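Long-range contacts in UDP-L-Rhamnose Synthase (Acanthamoeba polyphaga mimivirus, PDB 7JID), which probably makes UDP-L-rhamnose with the help of NADP, as an oxidoreductase with a Rossmann fold of the RmlD family: residues Gly125-Asn129 against Gly212-Phe216; Arg161-Pro165 against Ser258-Leu262; Val43-Ser48 against Ile96-Ile102. All coordinates share one frame. Residue numbers count along the deposited sequence, not the author numbering.

Interaction 1: residues Gly125-Asn129 against Gly212-Phe216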
# COMPACT_ATOMS: atom_id res chain seq x y z
N GLY A 125 18.45 13.55 -14.53
CA GLY A 125 17.26 12.68 -14.46
C GLY A 125 17.17 11.93 -13.14
O GLY A 125 18.21 11.78 -12.43
N PHE A 126 16.00 11.39 -12.82
CA PHE A 126 15.79 10.63 -11.58
C PHE A 126 16.55 9.31 -11.69
O PHE A 126 16.55 8.68 -12.77
CB PHE A 126 14.29 10.45 -11.30
CG PHE A 126 13.66 11.77 -10.97
CD1 PHE A 126 13.70 12.26 -9.67
CD2 PHE A 126 13.05 12.54 -11.95
CE1 PHE A 126 13.15 13.49 -9.38
CE2 PHE A 126 12.49 13.76 -11.65
CZ PHE A 126 12.52 14.23 -10.35
N THR A 127 17.22 8.96 -10.59
CA THR A 127 17.99 7.72 -10.49
C THR A 127 17.17 6.58 -9.87
O THR A 127 16.10 6.81 -9.25
CB THR A 127 19.30 7.95 -9.74
OG1 THR A 127 18.90 8.12 -8.38
CG2 THR A 127 20.07 9.12 -10.32
N GLU A 128 17.76 5.39 -9.90
CA GLU A 128 17.16 4.18 -9.32
C GLU A 128 17.00 4.37 -7.82
O GLU A 128 16.00 3.90 -7.25
CB GLU A 128 17.98 2.95 -9.66
CG GLU A 128 17.80 2.55 -11.09
CD GLU A 128 18.57 3.32 -12.17
OE1 GLU A 128 19.50 4.09 -11.78
OE2 GLU A 128 18.36 3.05 -13.34
N ASN A 129 17.95 5.07 -7.19
CA ASN A 129 17.93 5.29 -5.72
C ASN A 129 16.96 6.40 -5.29
O ASN A 129 16.63 6.44 -4.10
CB ASN A 129 19.33 5.58 -5.21
CG ASN A 129 19.41 5.70 -3.71
OD1 ASN A 129 19.18 4.72 -3.00
ND2 ASN A 129 19.78 6.88 -3.22
N GLY A 212 17.58 -5.94 -8.84
CA GLY A 212 17.68 -4.53 -8.46
C GLY A 212 16.67 -3.67 -9.21
O GLY A 212 15.95 -4.19 -10.06
N THR A 213 16.75 -2.38 -9.01
CA THR A 213 15.89 -1.41 -9.72
C THR A 213 16.66 -0.91 -10.95
O THR A 213 17.84 -0.58 -10.85
CB THR A 213 15.47 -0.27 -8.80
OG1 THR A 213 14.63 -0.86 -7.80
CG2 THR A 213 14.70 0.81 -9.51
N PHE A 214 15.97 -0.79 -12.08
CA PHE A 214 16.50 -0.15 -13.31
C PHE A 214 15.43 0.77 -13.87
O PHE A 214 14.33 0.29 -14.22
CB PHE A 214 16.91 -1.16 -14.37
CG PHE A 214 18.14 -1.96 -14.03
CD1 PHE A 214 19.35 -1.68 -14.67
CD2 PHE A 214 18.06 -3.05 -13.18
CE1 PHE A 214 20.47 -2.47 -14.39
CE2 PHE A 214 19.20 -3.80 -12.87
CZ PHE A 214 20.39 -3.53 -13.52
N ASN A 215 15.81 2.00 -14.13
CA ASN A 215 15.06 2.88 -15.06
C ASN A 215 15.13 2.20 -16.43
O ASN A 215 16.20 1.79 -16.87
CB ASN A 215 15.66 4.29 -15.04
CG ASN A 215 15.36 5.03 -13.77
OD1 ASN A 215 14.38 4.76 -13.07
ND2 ASN A 215 16.25 5.96 -13.41
N PHE A 216 13.98 2.03 -17.07
CA PHE A 216 13.82 1.11 -18.20
C PHE A 216 13.06 1.84 -19.30
O PHE A 216 12.10 1.32 -19.86
CB PHE A 216 13.18 -0.19 -17.74
CG PHE A 216 13.62 -1.32 -18.61
CD1 PHE A 216 14.90 -1.83 -18.50
CD2 PHE A 216 12.71 -1.94 -19.44
CE1 PHE A 216 15.27 -2.91 -19.30
CE2 PHE A 216 13.09 -2.99 -20.26
CZ PHE A 216 14.37 -3.49 -20.14
O HOH W 1 18.80 2.73 -15.96
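Glu128 has the largest share of the buried surface. Its CA-to-CB bond points toward strand 212-215; chi1 m and chi2 p bend the side chain, and OE2 ends at the backbone of Asn215. OE2 of Glu128 accepts a hydrogen bond of 2.9 Å from Asn215 N, and one water donates both to Glu128 OE2 (2.7 Å) and to Asn215 O (2.9 Å), so carboxylate and water together cover the last residue of the strand. The bend also brings Glu128 CG within 3.1 Å of Thr213 O and 3.9 Å of Thr213 CG2. The CA-to-CB bond of Asn215, an m rotamer, points toward the loop; its ND2 stands 2.8 Å from Phe126 O and also bonds to Asn263 O, while OD1 takes a hydrogen bond from Arg161. Phe126, also m, leads its ring away to stack on Phe113. The CA-to-CB bond of Phe214 points away; its side chain touches Met205 of helix 195-207 and makes a cation-pi contact with Lys266. A loop residue after strand 103-109 thus covers the outer edge of the last strand of the parallel Rossmann sheet, taking the outward NH of Asn215 where no further strand of the chain pairs.

Interaction 2: residues Arg161-Pro165 against Ser258-Leu262. With AWU ([[(2~{R},3~{S},4~{R},5~{R})-5-[2,4-bis(oxidanylidene)pyrimidin-1-yl]-3,4-bis(oxidanyl)oxolan-2-yl]methoxy-oxidanyl-phosphoryl] [(2~{R},3~{R},4~{R},5~{R},6~{S})-6-methyl-3,4,5-tris(oxidanyl)oxan-2-yl] hydrogen phosphate), chain C.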
# COMPACT_ATOMS: atom_id res chain seq x y z
N ARG A 161 11.45 0.05 -14.23
CA ARG A 161 10.57 1.23 -14.38
C ARG A 161 10.38 1.63 -15.84
O ARG A 161 11.24 2.30 -16.46
CB ARG A 161 11.19 2.36 -13.56
CG ARG A 161 11.29 2.13 -12.07
CD ARG A 161 11.87 3.40 -11.51
NE ARG A 161 12.15 3.41 -10.11
CZ ARG A 161 13.08 4.17 -9.53
NH1 ARG A 161 13.92 4.88 -10.27
NH2 ARG A 161 13.18 4.14 -8.21
N ILE A 162 9.28 1.18 -16.47
CA ILE A 162 8.94 1.64 -17.84
C ILE A 162 8.06 2.89 -17.71
O ILE A 162 7.45 3.09 -16.65
CB ILE A 162 8.26 0.54 -18.67
CG1 ILE A 162 6.97 0.05 -18.01
CG2 ILE A 162 9.27 -0.57 -18.95
CD1 ILE A 162 6.04 -0.61 -19.01
N ARG A 163 8.00 3.63 -18.78
CA ARG A 163 7.02 4.73 -18.87
C ARG A 163 6.41 4.77 -20.25
O ARG A 163 7.13 4.55 -21.25
CB ARG A 163 7.68 6.08 -18.60
CG ARG A 163 8.31 6.17 -17.23
CD ARG A 163 8.82 7.58 -16.92
NE ARG A 163 7.71 8.51 -16.73
CZ ARG A 163 7.50 9.66 -17.37
NH1 ARG A 163 8.18 9.98 -18.45
NH2 ARG A 163 6.50 10.42 -17.02
N MET A 164 5.17 5.23 -20.32
CA MET A 164 4.52 5.59 -21.62
C MET A 164 4.91 4.58 -22.70
O MET A 164 5.41 4.92 -23.80
CB MET A 164 4.96 6.99 -22.03
CG MET A 164 4.60 7.98 -20.94
SD MET A 164 5.25 9.61 -21.21
CE MET A 164 4.32 10.54 -19.99
N PRO A 165 4.67 3.27 -22.46
CA PRO A 165 5.14 2.26 -23.40
C PRO A 165 4.53 2.37 -24.80
O PRO A 165 3.35 2.71 -24.94
CB PRO A 165 4.71 0.93 -22.78
CG PRO A 165 3.70 1.28 -21.73
CD PRO A 165 4.05 2.69 -21.26
N SER A 258 2.32 12.19 -14.64
CA SER A 258 3.77 12.25 -14.35
C SER A 258 4.52 12.71 -15.61
O SER A 258 4.25 12.18 -16.71
CB SER A 258 4.24 10.89 -13.98
OG SER A 258 5.65 10.84 -13.84
N ASN A 259 5.44 13.64 -15.45
CA ASN A 259 6.33 14.09 -16.56
C ASN A 259 7.75 14.13 -16.02
O ASN A 259 7.96 14.89 -15.05
CB ASN A 259 5.93 15.47 -17.09
CG ASN A 259 4.59 15.42 -17.78
OD1 ASN A 259 4.49 15.01 -18.91
ND2 ASN A 259 3.55 15.83 -17.07
N ASN A 260 8.70 13.42 -16.63
CA ASN A 260 10.07 13.37 -16.06
C ASN A 260 11.07 12.90 -17.12
O ASN A 260 10.66 12.37 -18.16
CB ASN A 260 10.08 12.54 -14.78
CG ASN A 260 9.87 11.06 -15.04
OD1 ASN A 260 10.60 10.49 -15.84
ND2 ASN A 260 8.94 10.48 -14.31
N LEU A 261 12.33 13.08 -16.79
CA LEU A 261 13.49 12.33 -17.32
C LEU A 261 13.93 11.31 -16.29
O LEU A 261 14.16 11.72 -15.11
CB LEU A 261 14.64 13.30 -17.58
CG LEU A 261 16.00 12.67 -17.91
CD1 LEU A 261 15.96 11.95 -19.24
CD2 LEU A 261 17.11 13.73 -17.92
N LEU A 262 14.10 10.07 -16.72
CA LEU A 262 14.84 9.05 -15.94
C LEU A 262 16.28 9.01 -16.40
O LEU A 262 16.55 8.99 -17.60
CB LEU A 262 14.20 7.67 -16.09
CG LEU A 262 12.73 7.54 -15.70
CD1 LEU A 262 12.28 6.11 -16.07
CD2 LEU A 262 12.48 7.93 -14.26
PA AWU C . -3.06 8.58 -20.65
O1A AWU C . -4.02 9.20 -19.70
O2A AWU C . -3.60 8.01 -21.95
O3A AWU C . -2.23 7.28 -20.14
PB AWU C . -1.89 6.86 -18.58
O1B AWU C . -1.26 7.99 -17.73
O2B AWU C . -3.11 6.10 -18.02
O3B AWU C . -0.70 5.85 -18.91
C5' AWU C . 0.79 3.31 -16.79
O5' AWU C . 0.06 3.96 -17.82
C4' AWU C . 2.28 3.49 -17.04
O4' AWU C . 3.07 3.00 -15.93
C3' AWU C . 2.57 4.95 -17.21
O3' AWU C . 3.87 5.07 -17.72
C2' AWU C . 1.67 5.62 -18.24
C1' AWU C . 0.26 5.29 -18.04
N1 AWU C . -2.82 13.25 -22.91
C2 AWU C . -3.05 14.30 -23.79
O2 AWU C . -2.09 14.82 -24.40
N3 AWU C . -4.34 14.65 -24.06
C4 AWU C . -5.39 14.10 -23.39
O4 AWU C . -6.58 14.46 -23.73
C5 AWU C . -5.16 13.03 -22.53
C6 AWU C . -3.85 12.67 -22.21
C1C AWU C . -1.42 12.82 -22.60
C2C AWU C . -1.06 12.67 -21.12
C3C AWU C . 0.05 11.60 -21.18
C4C AWU C . -0.39 10.78 -22.35
C5C AWU C . -0.96 9.42 -22.00
C6' AWU C . 0.36 1.85 -16.87
O2' AWU C . 1.97 5.05 -19.50
O2C AWU C . -0.58 13.90 -20.66
O3C AWU C . 1.29 12.18 -21.54
O4C AWU C . -1.42 11.47 -23.03
O5C AWU C . -1.96 9.64 -20.98
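Polar contacts centre on Arg163, whose side chain reaches from the segment 161-165 to the loop 258-262. Its NH2 gives a weak hydrogen bond to Ser258 OG (3.3 Å) and lies 2.9 Å from Ser258 O, which sits at the edge of the guanidinium. Asn260 ND2 lies over one guanidinium face, 3.4 Å from Arg163 NE; both are donors, so this is packing, and the Asn260 amide is instead bonded to the carbonyls of Gly110 and Phe113. Arg163 NH1 turns to Ser191 O and Asn190 OD1, and Ser258 OG is also bonded to Phe113 O. The polar end of Arg161 makes a hydrogen bond to Asn215 and a salt bridge to Asp147.

Van der Waals packing flanks this group. Leu262 CD1 and Arg163 CD form an aliphatic pair at 3.9 Å; Leu262 CD1 also lies 4.0 Å from Arg161 O, while Met164 CE rests 3.7 Å from Ser258 O.

Residues 163-165 line the sugar; the hydrogen bonds come from the backbone N of Met164. Met164 N donates one of 2.9 Å to AWU O3' and a weak one of 3.3 Å to AWU O2'; Arg163 CA approaches AWU O3' to 3.4 Å, and Pro165 CD comes within 3.6 Å of AWU O2'.

The chemistry implies a division between side chain and main chain: a buried arginine spends its charge on neutral oxygens of the surrounding loops, while the adjoining Met164 NH recognises sugar hydroxyls in the UDP-rhamnose pocket.

Interaction 3: residues Val43-Ser48 against Ile96-Ile102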
# COMPACT_ATOMS: atom_id res chain seq x y z
N VAL A 43 -0.80 -18.54 -4.86
CA VAL A 43 0.49 -18.23 -5.54
C VAL A 43 1.54 -19.23 -5.04
O VAL A 43 2.28 -19.82 -5.88
CB VAL A 43 0.93 -16.79 -5.23
CG1 VAL A 43 2.37 -16.58 -5.66
CG2 VAL A 43 -0.02 -15.79 -5.86
N GLU A 44 1.63 -19.42 -3.72
CA GLU A 44 2.69 -20.30 -3.16
C GLU A 44 2.41 -21.74 -3.60
O GLU A 44 3.37 -22.42 -3.95
CB GLU A 44 2.77 -20.20 -1.65
CG GLU A 44 3.82 -21.15 -1.11
CD GLU A 44 4.31 -20.84 0.28
OE1 GLU A 44 3.75 -19.92 0.91
OE2 GLU A 44 5.26 -21.50 0.71
N ARG A 45 1.15 -22.17 -3.62
CA ARG A 45 0.82 -23.53 -4.12
C ARG A 45 1.27 -23.64 -5.58
O ARG A 45 1.87 -24.68 -5.94
CB ARG A 45 -0.67 -23.85 -3.94
CG ARG A 45 -1.08 -24.16 -2.50
CD ARG A 45 -2.52 -24.70 -2.48
NE ARG A 45 -3.56 -23.77 -2.93
CZ ARG A 45 -4.12 -22.81 -2.19
NH1 ARG A 45 -3.74 -22.63 -0.93
NH2 ARG A 45 -5.05 -22.02 -2.70
N GLU A 46 0.98 -22.63 -6.40
CA GLU A 46 1.29 -22.68 -7.86
C GLU A 46 2.80 -22.73 -8.05
O GLU A 46 3.27 -23.55 -8.87
CB GLU A 46 0.68 -21.52 -8.63
CG GLU A 46 0.88 -21.64 -10.13
CD GLU A 46 -0.05 -20.78 -10.95
OE1 GLU A 46 -0.32 -19.65 -10.51
OE2 GLU A 46 -0.52 -21.21 -12.01
N ILE A 47 3.54 -21.90 -7.34
CA ILE A 47 5.02 -21.81 -7.47
C ILE A 47 5.65 -23.11 -6.96
O ILE A 47 6.57 -23.61 -7.62
CB ILE A 47 5.54 -20.56 -6.75
CG1 ILE A 47 5.22 -19.37 -7.64
CG2 ILE A 47 7.01 -20.67 -6.44
CD1 ILE A 47 5.60 -18.02 -7.08
N SER A 48 5.13 -23.64 -5.86
CA SER A 48 5.67 -24.87 -5.24
C SER A 48 5.46 -26.05 -6.19
O SER A 48 6.37 -26.92 -6.21
CB SER A 48 5.03 -25.09 -3.89
OG SER A 48 5.60 -26.24 -3.29
N ILE A 96 7.11 -14.51 -1.95
CA ILE A 96 7.05 -15.97 -2.25
C ILE A 96 8.18 -16.35 -3.20
O ILE A 96 8.87 -17.38 -2.94
CB ILE A 96 5.66 -16.35 -2.79
CG1 ILE A 96 4.57 -16.16 -1.72
CG2 ILE A 96 5.68 -17.79 -3.28
CD1 ILE A 96 3.17 -16.22 -2.31
N CYS A 97 8.48 -15.55 -4.23
CA CYS A 97 9.65 -15.87 -5.11
C CYS A 97 10.93 -15.89 -4.28
O CYS A 97 11.71 -16.84 -4.47
CB CYS A 97 9.73 -14.94 -6.30
SG CYS A 97 8.39 -15.27 -7.43
N GLN A 98 11.10 -14.94 -3.35
CA GLN A 98 12.30 -14.86 -2.49
C GLN A 98 12.40 -16.13 -1.66
O GLN A 98 13.51 -16.72 -1.58
CB GLN A 98 12.21 -13.63 -1.61
CG GLN A 98 13.42 -13.49 -0.70
CD GLN A 98 13.30 -12.29 0.18
OE1 GLN A 98 12.41 -12.18 1.05
NE2 GLN A 98 14.27 -11.41 0.04
N LYS A 99 11.29 -16.56 -1.06
CA LYS A 99 11.33 -17.75 -0.19
C LYS A 99 11.81 -18.95 -0.99
O LYS A 99 12.64 -19.71 -0.43
CB LYS A 99 9.94 -18.02 0.40
CG LYS A 99 9.76 -19.39 1.04
CD LYS A 99 8.39 -19.53 1.72
CE LYS A 99 8.16 -20.89 2.35
NZ LYS A 99 6.82 -20.96 3.00
N TYR A 100 11.31 -19.14 -2.22
CA TYR A 100 11.65 -20.28 -3.12
C TYR A 100 12.98 -20.02 -3.87
O TYR A 100 13.37 -20.89 -4.68
CB TYR A 100 10.45 -20.63 -4.00
CG TYR A 100 9.37 -21.34 -3.23
CD1 TYR A 100 9.35 -22.72 -3.13
CD2 TYR A 100 8.41 -20.64 -2.52
CE1 TYR A 100 8.39 -23.39 -2.38
CE2 TYR A 100 7.45 -21.28 -1.75
CZ TYR A 100 7.45 -22.67 -1.68
OH TYR A 100 6.51 -23.30 -0.92
N ASN A 101 13.64 -18.88 -3.66
CA ASN A 101 14.92 -18.55 -4.35
C ASN A 101 14.70 -18.59 -5.86
O ASN A 101 15.58 -19.12 -6.60
CB ASN A 101 16.05 -19.53 -3.97
CG ASN A 101 16.49 -19.39 -2.53
OD1 ASN A 101 16.39 -20.33 -1.74
ND2 ASN A 101 17.00 -18.22 -2.17
N ILE A 102 13.56 -18.07 -6.34
CA ILE A 102 13.26 -18.03 -7.79
C ILE A 102 13.28 -16.55 -8.22
O ILE A 102 12.63 -15.73 -7.58
CB ILE A 102 11.92 -18.68 -8.18
CG1 ILE A 102 11.84 -20.15 -7.74
CG2 ILE A 102 11.75 -18.55 -9.67
CD1 ILE A 102 10.47 -20.73 -7.86
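Ile47, Glu44 and Ile96 have the most surface covered in this helix-to-helix contact. Ile47 points toward helix 79-99 and the turn after it, and its two ends meet different partners: CD1 lies 3.8 Å from Ile96 CG2 and 3.9 Å from Cys97 SG, while CG2 lies 3.7 Å from Ile102 CD1 and 4.0 Å from Tyr100 CG, over one face of the tyrosine ring. Ile96 answers from the other helix, its CD1 reaching 3.5 Å from Val43 CG1 and 3.8 Å from Glu44 N, close against the backbone where the CA atoms of Glu44 and Ile96 are 6.2 Å apart.

Glu44 supplies the polar margin. Its extended t, t side chain starts sideways, but its end comes nearer to the partner helix, where OE2 takes a hydrogen bond of 2.7 Å from Tyr100 OH and forms a salt bridge of 2.8 Å with Lys99 NZ. The carboxylate meets Tyr100 at the ring edge, whereas Ile47 covers a face.

A Schellman motif ends the second helix: Asn101, with positive phi, turns the chain, and Ile102 N bonds back to Cys97 O, which brings Ile102 CD1 against Ile47 CG2. Helices 40-50 and 79-99 thus pack side by side within the Rossmann fold; Cys97 and Ile102 also touch Val55 of strand 54-57, and the chain runs from Ile102 directly into its sheet neighbour, strand 103-109.

Interactions 1 and 2 are buried and share one edge of the main sheet, where strands 157-162 and 212-215 are neighbours. They touch directly: Phe216 N lies 2.8 Å from Arg161 O, and Asn215 OD1 lies 2.8 Å from Arg161 NH1, both probable hydrogen bonds; along the chain their segments alternate. Interaction 3 is apart, its centre about 26 Å from that of interaction 1 and about 30 Å from that of interaction 2, and only partly buried. Its chemistry follows its place: a largely apolar core edged by a salt bridge toward solvent, against carboxylate-to-backbone and water bonding in interaction 1 and guanidinium-to-loop contacts beside the ligand in interaction 2.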